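Probable CoA-transferase alpha subunit (Rhodococcus jostii, PDB 6COJ) probably acts as the alpha subunit of a CoA-transferase-family enzyme on acyl-CoA thioesters, and binds a coenzyme A thioester of a spirocyclic acid. Local coordinates at residues G39-G42 and S43-K46; T255-G258 and D259-R263; K46-A49 and L50-L54. The protein carries 1 engineered substitution. One frame throughout, in Å; residues are numbered along the deposited sequence.

Contact 1 of 3, residues G39-G42 and S43-K46. With F8G (S-{(3R,5R,9R)-1-[(2R,3S,4R,5R)-5-(6-amino-9H-purin-9-yl)-4-hydroxy-3-(phosphonooxy)tetrahydrofuran-2-yl]-3,5,9-trihydroxy-8,8-dimethyl-3,5-dioxido-10,14-dioxo-2,4,6-trioxa-11,15-diaza-3lambda~5~,5lambda~5~-diphosphaheptadecan-17-yl} (5R,10R)-7-hydroxy-10-methyl-2-oxo-1-oxaspiro[4.5]dec-6-ene-6-carbothioate (non-preferred name)), chain E.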
ATOM      1  N   GLY A  39      10.406  -3.011 -14.347  1.00 12.74           N
ATOM      2  CA  GLY A  39      10.437  -3.310 -12.928  1.00 13.35           C
ATOM      3  C   GLY A  39      11.838  -3.319 -12.338  1.00 13.39           C
ATOM      4  O   GLY A  39      12.795  -2.777 -12.903  1.00 14.48           O
ATOM      5  N   GLY A  40      11.954  -3.956 -11.178  1.00 13.22           N
ATOM      6  CA  GLY A  40      13.206  -3.917 -10.454  1.00 14.45           C
ATOM      7  C   GLY A  40      13.513  -2.511  -9.951  1.00 14.45           C
ATOM      8  O   GLY A  40      12.633  -1.660  -9.805  1.00 13.45           O
ATOM      9  N   TRP A  41      14.805  -2.267  -9.710  1.00 14.03           N
ATOM     10  CA  TRP A  41      15.241  -1.019  -9.092  1.00 12.68           C
ATOM     11  C   TRP A  41      16.744  -0.876  -9.282  1.00 14.45           C
ATOM     12  O   TRP A  41      17.502  -1.716  -8.794  1.00 14.80           O
ATOM     13  CB  TRP A  41      14.921  -1.091  -7.595  1.00 16.09           C
ATOM     14  CG  TRP A  41      15.449   0.031  -6.737  1.00 13.04           C
ATOM     15  CD1 TRP A  41      16.752   0.233  -6.340  1.00 15.10           C
ATOM     16  CD2 TRP A  41      14.674   1.060  -6.113  1.00 13.96           C
ATOM     17  NE1 TRP A  41      16.827   1.339  -5.527  1.00 15.37           N
ATOM     18  CE2 TRP A  41      15.566   1.856  -5.364  1.00 14.22           C
ATOM     19  CE3 TRP A  41      13.312   1.395  -6.124  1.00 14.34           C
ATOM     20  CZ2 TRP A  41      15.138   2.962  -4.628  1.00 15.72           C
ATOM     21  CZ3 TRP A  41      12.892   2.495  -5.391  1.00 13.74           C
ATOM     22  CH2 TRP A  41      13.804   3.262  -4.657  1.00 14.85           C
ATOM     23  N   GLY A  42      17.193   0.167  -9.981  1.00 14.28           N
ATOM     24  CA  GLY A  42      18.631   0.324 -10.149  1.00 14.70           C
ATOM     25  C   GLY A  42      19.229  -0.925 -10.772  1.00 14.88           C
ATOM     26  O   GLY A  42      18.737  -1.426 -11.790  1.00 15.51           O
ATOM     27  N   SER A  43      20.277  -1.461 -10.151  1.00 13.68           N
ATOM     28  CA  SER A  43      20.857  -2.727 -10.604  1.00 14.52           C
ATOM     29  C   SER A  43      20.348  -3.908  -9.773  1.00 14.95           C
ATOM     30  O   SER A  43      21.116  -4.728  -9.251  1.00 15.79           O
ATOM     31  CB  SER A  43      22.380  -2.639 -10.611  1.00 14.54           C
ATOM     32  OG  SER A  43      22.972  -3.789 -11.188  1.00 17.27           O
ATOM     33  N   ARG A  44      19.022  -4.004  -9.658  1.00 14.48           N
ATOM     34  CA  ARG A  44      18.377  -5.002  -8.805  1.00 14.42           C
ATOM     35  C   ARG A  44      17.169  -5.579  -9.525  1.00 12.99           C
ATOM     36  O   ARG A  44      16.220  -4.850  -9.841  1.00 14.18           O
ATOM     37  CB  ARG A  44      17.962  -4.413  -7.446  1.00 15.90           C
ATOM     38  CG  ARG A  44      19.060  -3.608  -6.768  1.00 16.39           C
ATOM     39  CD  ARG A  44      18.585  -2.920  -5.494  1.00 15.30           C
ATOM     40  NE  ARG A  44      19.493  -1.843  -5.108  1.00 16.54           N
ATOM     41  CZ  ARG A  44      19.835  -1.531  -3.864  1.00 17.21           C
ATOM     42  NH1 ARG A  44      19.378  -2.234  -2.828  1.00 18.44           N
ATOM     43  NH2 ARG A  44      20.669  -0.521  -3.652  1.00 17.10           N
ATOM     44  N   ARG A  45      17.213  -6.891  -9.756  1.00 14.25           N
ATOM     45  CA  ARG A  45      16.131  -7.682 -10.359  1.00 14.72           C
ATOM     46  C   ARG A  45      15.494  -6.997 -11.558  1.00 14.29           C
ATOM     47  O   ARG A  45      14.273  -6.921 -11.701  1.00 14.53           O
ATOM     48  CB  ARG A  45      15.100  -8.162  -9.335  1.00 13.23           C
ATOM     49  CG  ARG A  45      14.546  -9.541  -9.709  1.00 14.76           C
ATOM     50  CD  ARG A  45      13.520 -10.082  -8.698  1.00 14.03           C
ATOM     51  NE  ARG A  45      12.334  -9.222  -8.693  1.00 14.43           N
ATOM     52  CZ  ARG A  45      11.840  -8.578  -7.640  1.00 14.32           C
ATOM     53  NH1 ARG A  45      12.364  -8.730  -6.423  1.00 13.82           N
ATOM     54  NH2 ARG A  45      10.783  -7.789  -7.820  1.00 14.66           N
ATOM     55  N   LYS A  46      16.356  -6.519 -12.460  1.00 14.00           N
ATOM     56  CA  LYS A  46      15.856  -5.974 -13.703  1.00 15.48           C
ATOM     57  C   LYS A  46      15.551  -7.111 -14.674  1.00 14.42           C
ATOM     58  O   LYS A  46      16.230  -8.140 -14.664  1.00 14.92           O
ATOM     59  CB  LYS A  46      16.918  -5.073 -14.317  1.00 15.39           C
ATOM     60  CG  LYS A  46      17.020  -3.738 -13.602  1.00 14.19           C
ATOM     61  CD  LYS A  46      15.816  -2.889 -13.906  1.00 15.01           C
ATOM     62  CE  LYS A  46      15.841  -1.574 -13.168  1.00 14.81           C
ATOM     63  NZ  LYS A  46      14.664  -0.781 -13.588  1.00 14.49           N
TER
HETATM   64  C4  F8G E 301      31.563  19.207 -13.886  1.00117.95           C
HETATM   65  C5  F8G E 301      30.823  20.444 -13.605  1.00116.78           C
HETATM   66  C6  F8G E 301      30.056  21.064 -14.712  1.00118.50           C
HETATM   67  C8  F8G E 301      31.851  19.762 -11.798  1.00114.51           C
HETATM   68  N1  F8G E 301      30.063  20.476 -15.931  1.00119.04           N
HETATM   69  N3  F8G E 301      31.540  18.657 -15.123  1.00121.48           N
HETATM   70  C1' F8G E 301      32.998  17.647 -12.614  1.00114.06           C
HETATM   71  C2  F8G E 301      30.794  19.240 -16.242  1.00120.09           C
HETATM   72  C2' F8G E 301      34.224  17.797 -11.736  1.00122.67           C
HETATM   73  C3' F8G E 301      34.398  16.382 -11.234  1.00126.06           C
HETATM   74  C4' F8G E 301      32.979  15.921 -11.026  1.00107.28           C
HETATM   75  C5' F8G E 301      32.534  16.252  -9.618  1.00 92.19           C
HETATM   76  CAA F8G E 301      14.575   8.040   0.647  1.00 15.57           C
HETATM   77  CAB F8G E 301      15.999   8.424   0.329  1.00 14.67           C
HETATM   78  CAC F8G E 301      16.658   7.977  -0.759  1.00 18.36           C
HETATM   79  CAD F8G E 301      16.155   6.772  -1.541  1.00 23.89           C
HETATM   80  CAE F8G E 301      14.924   6.159  -0.877  1.00 18.29           C
HETATM   81  CAF F8G E 301      13.941   7.235  -0.468  1.00 16.21           C
HETATM   82  CAG F8G E 301      17.850   8.692  -1.249  1.00 19.53           C
HETATM   83  CAI F8G E 301      14.220   5.150  -1.773  1.00 19.33           C
HETATM   84  CAK F8G E 301      17.210   5.676  -1.804  1.00 22.63           C
HETATM   85  CAL F8G E 301      17.481   5.603  -3.317  1.00 23.78           C
HETATM   86  CAM F8G E 301      16.566   6.674  -3.857  1.00 28.26           C
HETATM   87  CAQ F8G E 301      19.877  10.489  -1.538  1.00 15.79           C
HETATM   88  CAR F8G E 301      21.085   9.619  -1.237  1.00 16.88           C
HETATM   89  CAT F8G E 301      23.114  10.764  -1.875  1.00 18.44           C
HETATM   90  CAU F8G E 301      24.299  10.744  -2.822  1.00 21.43           C
HETATM   91  CAV F8G E 301      25.045  12.071  -2.905  1.00 22.85           C
HETATM   92  CAX F8G E 301      27.383  11.639  -3.262  1.00 23.42           C
HETATM   93  CAY F8G E 301      28.564  11.616  -4.197  1.00 22.56           C
HETATM   94  CAZ F8G E 301      29.497  12.814  -3.980  1.00 23.08           C
HETATM   95  CBA F8G E 301      30.545  12.828  -5.083  1.00 24.17           C
HETATM   96  CBM F8G E 301      28.690  14.101  -4.061  1.00 23.16           C
HETATM   97  CBN F8G E 301      30.224  12.734  -2.644  1.00 25.23           C
HETATM   98  N6  F8G E 301      29.357  22.206 -14.507  1.00116.58           N
HETATM   99  N7  F8G E 301      31.043  20.730 -12.305  1.00115.13           N
HETATM  100  N9  F8G E 301      32.166  18.866 -12.751  1.00115.01           N
HETATM  101  NAS F8G E 301      22.172   9.868  -2.152  1.00 16.00           N
HETATM  102  NAW F8G E 301      26.204  11.963  -3.781  1.00 20.77           N
HETATM  103  O2' F8G E 301      35.367  18.237 -12.474  1.00127.87           O
HETATM  104  O3' F8G E 301      34.905  15.561 -12.272  1.00149.83           O
HETATM  105  O4' F8G E 301      32.198  16.660 -11.962  1.00107.48           O
HETATM  106  O5' F8G E 301      33.302  15.475  -8.704  1.00 79.92           O
HETATM  107  OAH F8G E 301      16.528   9.166   1.130  1.00 15.22           O
HETATM  108  OAJ F8G E 301      18.388   8.308  -2.280  1.00 18.02           O
HETATM  109  OAN F8G E 301      16.462   7.057  -5.002  1.00 31.19           O
HETATM  110  OAO F8G E 301      15.761   7.255  -2.818  1.00 25.07           O
HETATM  111  OBB F8G E 301      29.835  12.842  -6.311  1.00 24.37           O
HETATM  112  OBD F8G E 301      31.218  14.236  -7.999  1.00 43.85           O
HETATM  113  OBJ F8G E 301      23.031  11.533  -0.926  1.00 17.86           O
HETATM  114  OBK F8G E 301      27.495  11.359  -2.078  1.00 25.67           O
HETATM  115  OBL F8G E 301      29.301  10.396  -4.024  1.00 26.53           O
HETATM  116  OBO F8G E 301      29.624  12.527  -8.794  1.00 28.07           O
HETATM  117  OBP F8G E 301      31.688  11.683  -7.659  1.00 27.13           O
HETATM  118  OBQ F8G E 301      33.393  13.971  -6.625  1.00 66.89           O
HETATM  119  OBR F8G E 301      32.134  16.135  -6.577  1.00 85.92           O
HETATM  120  OCI F8G E 301      36.720  14.200 -13.400  1.00173.85           O
HETATM  121  OCJ F8G E 301      37.224  16.446 -12.468  1.00168.52           O
HETATM  122  OCK F8G E 301      36.776  14.527 -10.938  1.00203.96           O
HETATM  123  PBC F8G E 301      30.635  12.765  -7.702  1.00 25.67           P
HETATM  124  PBE F8G E 301      32.535  14.937  -7.405  1.00 68.91           P
HETATM  125  PCH F8G E 301      36.455  15.163 -12.269  1.00173.84           P
HETATM  126  SAP F8G E 301      18.534  10.025  -0.491  1.00 15.75           S

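Contact 2 of 3, residues T255-G258 and D259-R263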
ATOM      1  N   THR A 255      22.112  -7.876 -13.054  1.00 15.36           N
ATOM      2  CA  THR A 255      21.639  -7.315 -11.793  1.00 15.49           C
ATOM      3  C   THR A 255      21.400  -8.438 -10.778  1.00 15.60           C
ATOM      4  O   THR A 255      21.381  -9.625 -11.120  1.00 17.20           O
ATOM      5  CB  THR A 255      20.367  -6.486 -12.011  1.00 17.41           C
ATOM      6  OG1 THR A 255      19.260  -7.324 -12.395  1.00 15.88           O
ATOM      7  CG2 THR A 255      20.624  -5.453 -13.108  1.00 16.19           C
ATOM      8  N   LEU A 256      21.233  -8.065  -9.511  1.00 16.73           N
ATOM      9  CA  LEU A 256      20.969  -9.082  -8.491  1.00 15.73           C
ATOM     10  C   LEU A 256      19.529  -9.595  -8.596  1.00 15.33           C
ATOM     11  O   LEU A 256      18.676  -9.007  -9.263  1.00 16.23           O
ATOM     12  CB  LEU A 256      21.299  -8.566  -7.086  1.00 17.31           C
ATOM     13  CG  LEU A 256      20.614  -7.315  -6.528  1.00 16.18           C
ATOM     14  CD1 LEU A 256      19.154  -7.568  -6.170  1.00 16.91           C
ATOM     15  CD2 LEU A 256      21.371  -6.804  -5.303  1.00 19.55           C
ATOM     16  N   ALA A 257      19.241 -10.692  -7.903  1.00 17.41           N
ATOM     17  CA  ALA A 257      17.912 -11.289  -8.025  1.00 17.00           C
ATOM     18  C   ALA A 257      17.489 -11.975  -6.729  1.00 18.53           C
ATOM     19  O   ALA A 257      17.172 -13.161  -6.693  1.00 17.95           O
ATOM     20  CB  ALA A 257      17.846 -12.252  -9.208  1.00 19.78           C
ATOM     21  N   GLY A 258      17.459 -11.211  -5.642  1.00 17.62           N
ATOM     22  CA  GLY A 258      16.968 -11.752  -4.384  1.00 20.21           C
ATOM     23  C   GLY A 258      17.781 -12.958  -3.967  1.00 21.16           C
ATOM     24  O   GLY A 258      19.017 -12.937  -3.999  1.00 22.07           O
ATOM     25  N   ASP A 259      17.070 -14.035  -3.595  1.00 20.29           N
ATOM     26  CA  ASP A 259      17.701 -15.273  -3.136  1.00 20.70           C
ATOM     27  C   ASP A 259      18.365 -16.069  -4.254  1.00 21.28           C
ATOM     28  O   ASP A 259      19.137 -16.993  -3.960  1.00 24.48           O
ATOM     29  CB  ASP A 259      16.650 -16.197  -2.511  1.00 23.41           C
ATOM     30  CG  ASP A 259      16.292 -15.812  -1.096  1.00 52.56           C
ATOM     31  OD1 ASP A 259      17.003 -14.974  -0.504  1.00 74.69           O
ATOM     32  OD2 ASP A 259      15.295 -16.360  -0.578  1.00 58.70           O
ATOM     33  N   SER A 260      18.065 -15.770  -5.521  1.00 19.86           N
ATOM     34  CA  SER A 260      18.557 -16.605  -6.615  1.00 21.60           C
ATOM     35  C   SER A 260      20.041 -16.383  -6.866  1.00 19.83           C
ATOM     36  O   SER A 260      20.793 -17.344  -7.058  1.00 20.78           O
ATOM     37  CB  SER A 260      17.751 -16.345  -7.889  1.00 22.16           C
ATOM     38  OG  SER A 260      16.389 -16.704  -7.705  1.00 21.37           O
ATOM     39  N   TYR A 261      20.472 -15.126  -6.904  1.00 21.25           N
ATOM     40  CA  TYR A 261      21.876 -14.784  -7.096  1.00 18.33           C
ATOM     41  C   TYR A 261      22.064 -13.309  -6.781  1.00 17.84           C
ATOM     42  O   TYR A 261      21.112 -12.520  -6.801  1.00 18.32           O
ATOM     43  CB  TYR A 261      22.376 -15.099  -8.522  1.00 18.34           C
ATOM     44  CG  TYR A 261      21.414 -14.720  -9.638  1.00 17.72           C
ATOM     45  CD1 TYR A 261      21.416 -13.441 -10.190  1.00 17.35           C
ATOM     46  CD2 TYR A 261      20.511 -15.642 -10.140  1.00 17.51           C
ATOM     47  CE1 TYR A 261      20.540 -13.099 -11.224  1.00 19.97           C
ATOM     48  CE2 TYR A 261      19.617 -15.310 -11.155  1.00 16.69           C
ATOM     49  CZ  TYR A 261      19.639 -14.039 -11.695  1.00 18.10           C
ATOM     50  OH  TYR A 261      18.761 -13.709 -12.708  1.00 18.17           O
ATOM     51  N   GLY A 262      23.312 -12.952  -6.481  1.00 18.99           N
ATOM     52  CA  GLY A 262      23.698 -11.566  -6.327  1.00 17.80           C
ATOM     53  C   GLY A 262      24.084 -10.922  -7.649  1.00 18.29           C
ATOM     54  O   GLY A 262      23.988 -11.514  -8.725  1.00 22.35           O
ATOM     55  N   ARG A 263      24.518  -9.670  -7.553  1.00 18.00           N
ATOM     56  CA  ARG A 263      24.935  -8.937  -8.741  1.00 19.06           C
ATOM     57  C   ARG A 263      26.259  -9.484  -9.258  1.00 18.90           C
ATOM     58  O   ARG A 263      27.160  -9.814  -8.486  1.00 20.90           O
ATOM     59  CB  ARG A 263      25.084  -7.450  -8.407  1.00 17.61           C
ATOM     60  CG  ARG A 263      25.471  -6.561  -9.594  1.00 17.07           C
ATOM     61  CD  ARG A 263      25.519  -5.081  -9.198  1.00 18.13           C
ATOM     62  NE  ARG A 263      24.239  -4.629  -8.655  1.00 17.26           N
ATOM     63  CZ  ARG A 263      24.019  -4.344  -7.377  1.00 17.04           C
ATOM     64  NH1 ARG A 263      25.004  -4.434  -6.493  1.00 20.33           N
ATOM     65  NH2 ARG A 263      22.815  -3.956  -6.981  1.00 17.15           N
TER
HETATM   66  O   HOH W   1      23.719 -10.924 -12.023  1.00 22.18           O

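Contact 3 of 3, residues K46-A49 and L50-L54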
ATOM      1  N   LYS A  46      16.356  -6.519 -12.460  1.00 14.00           N
ATOM      2  CA  LYS A  46      15.856  -5.974 -13.703  1.00 15.48           C
ATOM      3  C   LYS A  46      15.551  -7.111 -14.674  1.00 14.42           C
ATOM      4  O   LYS A  46      16.230  -8.140 -14.664  1.00 14.92           O
ATOM      5  CB  LYS A  46      16.918  -5.073 -14.317  1.00 15.39           C
ATOM      6  CG  LYS A  46      17.020  -3.738 -13.602  1.00 14.19           C
ATOM      7  CD  LYS A  46      15.816  -2.889 -13.906  1.00 15.01           C
ATOM      8  CE  LYS A  46      15.841  -1.574 -13.168  1.00 14.81           C
ATOM      9  NZ  LYS A  46      14.664  -0.781 -13.588  1.00 14.49           N
ATOM     10  N   PRO A  47      14.517  -6.953 -15.532  1.00 12.96           N
ATOM     11  CA  PRO A  47      14.234  -7.969 -16.575  1.00 14.50           C
ATOM     12  C   PRO A  47      15.207  -7.829 -17.741  1.00 15.21           C
ATOM     13  O   PRO A  47      14.860  -7.429 -18.863  1.00 15.43           O
ATOM     14  CB  PRO A  47      12.787  -7.648 -16.957  1.00 14.35           C
ATOM     15  CG  PRO A  47      12.703  -6.160 -16.787  1.00 12.81           C
ATOM     16  CD  PRO A  47      13.528  -5.858 -15.548  1.00 14.79           C
ATOM     17  N   MET A  48      16.474  -8.156 -17.469  1.00 15.06           N
ATOM     18  CA  MET A  48      17.544  -7.881 -18.420  1.00 14.35           C
ATOM     19  C   MET A  48      17.441  -8.755 -19.664  1.00 16.45           C
ATOM     20  O   MET A  48      17.787  -8.302 -20.764  1.00 17.07           O
ATOM     21  CB  MET A  48      18.908  -8.049 -17.749  1.00 16.00           C
ATOM     22  CG  MET A  48      19.196  -7.080 -16.620  1.00 14.79           C
ATOM     23  SD  MET A  48      19.276  -5.355 -17.133  1.00 16.78           S
ATOM     24  CE  MET A  48      20.909  -5.328 -17.870  1.00 21.70           C
ATOM     25  N   ALA A  49      16.966  -9.997 -19.523  1.00 16.10           N
ATOM     26  CA  ALA A  49      16.734 -10.819 -20.705  1.00 17.50           C
ATOM     27  C   ALA A  49      15.674 -10.196 -21.606  1.00 17.20           C
ATOM     28  O   ALA A  49      15.825 -10.183 -22.834  1.00 17.71           O
ATOM     29  CB  ALA A  49      16.370 -12.250 -20.300  1.00 17.53           C
ATOM     30  N   LEU A  50      14.602  -9.653 -21.020  1.00 16.62           N
ATOM     31  CA  LEU A  50      13.602  -8.969 -21.839  1.00 16.97           C
ATOM     32  C   LEU A  50      14.174  -7.705 -22.474  1.00 16.77           C
ATOM     33  O   LEU A  50      13.879  -7.399 -23.639  1.00 17.49           O
ATOM     34  CB  LEU A  50      12.350  -8.669 -21.008  1.00 15.67           C
ATOM     35  CG  LEU A  50      11.417  -9.874 -20.776  1.00 15.73           C
ATOM     36  CD1 LEU A  50      10.464  -9.633 -19.589  1.00 16.30           C
ATOM     37  CD2 LEU A  50      10.622 -10.224 -22.043  1.00 17.54           C
ATOM     38  N   VAL A  51      15.030  -6.981 -21.746  1.00 16.76           N
ATOM     39  CA  VAL A  51      15.682  -5.799 -22.314  1.00 15.60           C
ATOM     40  C   VAL A  51      16.591  -6.182 -23.481  1.00 18.51           C
ATOM     41  O   VAL A  51      16.611  -5.505 -24.517  1.00 17.18           O
ATOM     42  CB  VAL A  51      16.429  -5.005 -21.226  1.00 17.21           C
ATOM     43  CG1 VAL A  51      17.303  -3.918 -21.857  1.00 20.60           C
ATOM     44  CG2 VAL A  51      15.442  -4.396 -20.246  1.00 16.72           C
ATOM     45  N   ARG A  52      17.363  -7.263 -23.335  1.00 16.80           N
ATOM     46  CA  ARG A  52      18.186  -7.728 -24.452  1.00 16.65           C
ATOM     47  C   ARG A  52      17.329  -8.129 -25.649  1.00 17.19           C
ATOM     48  O   ARG A  52      17.721  -7.912 -26.801  1.00 17.89           O
ATOM     49  CB  ARG A  52      19.103  -8.877 -24.011  1.00 18.49           C
ATOM     50  CG  ARG A  52      20.271  -8.425 -23.127  1.00 18.85           C
ATOM     51  CD  ARG A  52      21.204  -9.559 -22.727  1.00 21.73           C
ATOM     52  NE  ARG A  52      20.627 -10.474 -21.743  1.00 19.95           N
ATOM     53  CZ  ARG A  52      20.721 -10.316 -20.424  1.00 21.32           C
ATOM     54  NH1 ARG A  52      21.357  -9.258 -19.912  1.00 18.76           N
ATOM     55  NH2 ARG A  52      20.177 -11.215 -19.616  1.00 22.02           N
ATOM     56  N   ALA A  53      16.147  -8.704 -25.399  1.00 17.30           N
ATOM     57  CA  ALA A  53      15.249  -9.033 -26.503  1.00 18.98           C
ATOM     58  C   ALA A  53      14.726  -7.768 -27.178  1.00 16.77           C
ATOM     59  O   ALA A  53      14.568  -7.732 -28.407  1.00 17.69           O
ATOM     60  CB  ALA A  53      14.105  -9.925 -26.012  1.00 19.76           C
ATOM     61  N   LEU A  54      14.465  -6.716 -26.396  1.00 18.20           N
ATOM     62  CA  LEU A  54      14.128  -5.423 -26.989  1.00 18.36           C
ATOM     63  C   LEU A  54      15.247  -4.914 -27.895  1.00 19.56           C
ATOM     64  O   LEU A  54      14.980  -4.400 -28.990  1.00 20.94           O
ATOM     65  CB  LEU A  54      13.840  -4.404 -25.888  1.00 21.93           C
ATOM     66  CG  LEU A  54      12.369  -4.128 -25.605  1.00 24.44           C
ATOM     67  CD1 LEU A  54      12.218  -3.226 -24.379  1.00 20.27           C
ATOM     68  CD2 LEU A  54      11.701  -3.499 -26.812  1.00 23.63           C
TER

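Contact 1 of 3, residues G39-G42 and S43-K46
Lys46 folds back onto Gly39, and Trp41 N meets Arg44 O, closing the glycine-rich loop that leads from strand 35-38 to helix 48-56 in the Rossmann-like parallel sheet of the CoA-transferase fold. The ammonium NZ of Lys46 donates to Gly39 O at 2.8 Å, approaching at a C=O...N angle of 159° and lying somewhat out of the carbonyl plane. A bend about the CB-CG bond (chi2 -72°) followed by an extended run to NZ turns the chain back over the loop, and on the way Lys46 CE passes 3.2 Å from Gly42 O. The long, flexible chain carries the buried ammonium to three acceptors, Gly39 O, Tyr67 O and the carboxylate of Asp71, which match its three N-H groups; Asp71 probably balances the charge.

Across the middle of the loop Trp41 N donates to Arg44 O at 2.9 Å. Gly40 brings its bare CA within 3.4 Å of Arg45 O in a CA-H...O contact; a CB there would collide with Arg44 O and Arg45 O. Gly42 has a positive phi, which a residue without CB takes up easily.

Several polar groups find partners outside the loop: Asp92 takes both Arg44 NE and Ser43 N, Gln268 takes Ser43 OG, Arg45 NE bonds to His183 O, and Arg45 NH2 makes a salt bridge with Asp203. The extended Arg44 chain runs alongside the indole, Arg44 NE lying 3.7 Å from Trp41 CD1, while the guanidinium and ring planes stand 79° apart. An aromatic ring of another protein chain stacks on Trp41. The far corner of the indole lines the ligand pocket: Trp41 CH2 lies 3.5 Å from methyl carbon CAI of the coenzyme A thioester, which sits at the ring's edge, near its plane.

Contact 2 of 3, residues T255-G258 and D259-R263
Ala257 and Tyr261 face each other where residues 255-263, in the loop between strand 244-247 and helix 265-274, double back in a hairpin-shaped excursion with no regular strand on either limb. Two backbone hydrogen bonds set the reversal. Ser260 N donates to Ala257 O at 3.0 Å, closing a type II' beta turn whose inner corners are Gly258 and Asp259. Glycine suits the first corner because it adopts the positive phi of this turn (59°) easily; Asp259, an exposed residue, takes the second. One step back, Ala257 N donates to Tyr261 O at 2.8 Å.

The apolar part is a CH-pi contact. Ala257 CB lies over one face of the Tyr261 ring, 3.7 Å from its centroid and displaced toward the rim. Tyr261 CG lies between the backbone N and the carbonyl carbon (chi1 42°), which swings the ring back to the alanine, whose small methyl can come close to the ring face. Thr255 O comes to the same ring from the edge, in plane, 3.6 Å from Tyr261 CE1. Farther along, Leu256 slants across Arg263, Leu256 CD2 lying 3.6 Å from Arg263 NH2.

Water joins the open end of the two limbs: one molecule donates to Thr255 O at 2.8 Å and, weakly, to Gly262 O.

The polar ends find their partners elsewhere in the chain. Tyr261 OH bonds with Glu218 and with Ala252 N, Ser260 OG with Asn185, and Thr255 OG1 with Ala252 O and Lys46 N.

The chemistry implies a loop shaped mainly by two backbone bonds and one alanine-tyrosine contact. Its hydroxyls, and the bond from Arg263 NH2 to Ser43 O, tie it to other parts of the chain, while the salt bridge of Arg263 to Glu265 is a local one.

Contact 3 of 3, residues K46-A49 and L50-L54
Arg52 curls its guanidinium back over the carbonyl oxygen of Met48, the very atom that accepts the helical bond from its own backbone N. Met48 O lies 3.6 Å from the guanidinium plane of Arg52, over the middle of one face, while Arg52 N donates to it at 2.8 Å. A bend about CG-CD (chi3 -72°) brings the flat group round, and Arg52 NH1 then rests 3.5 Å from Met48 CB. The guanidinium nitrogens bind elsewhere: NH1 bonds with His253 O, NH2 makes a salt bridge with Glu293, and Tyr296 adds a cation-pi contact.

Pro47 takes the N-cap position of helix 48-56 and is the centre of an inverse gamma turn, closed by a weak bond from Met48 N to Lys46 O. Proline fits there because it needs no N-H of its own, while Pro47 O accepts Val51 N at 2.9 Å. Pro47 CB lies 4.0 Å from Leu50 CD1. Ala49 O accepts Ala53 N, and both alanines are small where the helix meets helix 23-28.

Helix 48-56 is the crossover between parallel strands 35-38 and 62-65. Met48 and Val51 pack on helix 70-77; Leu50 joins the two alanines against helix 23-28; Pro47 and Leu54 lie against strand 177-184.

Contacts 1 and 3 follow each other along the chain and share Lys46: the loop of contact 1 runs straight into the helix of contact 3, and both are buried. Contact 2 comes from far along the sequence and is only partly buried, its turn including exposed residues, yet its base holds the other two. Leu256 O probably takes a hydrogen bond from Arg45 N, and Thr255 CG2 packs on Met48 CG. The chemistry follows place: glycines, a buried lysine and an indole at the ligand in contact 1; helical bonds, apolar packing and a buried arginine in contact 3; and turn bonds, an aromatic face and water in contact 2.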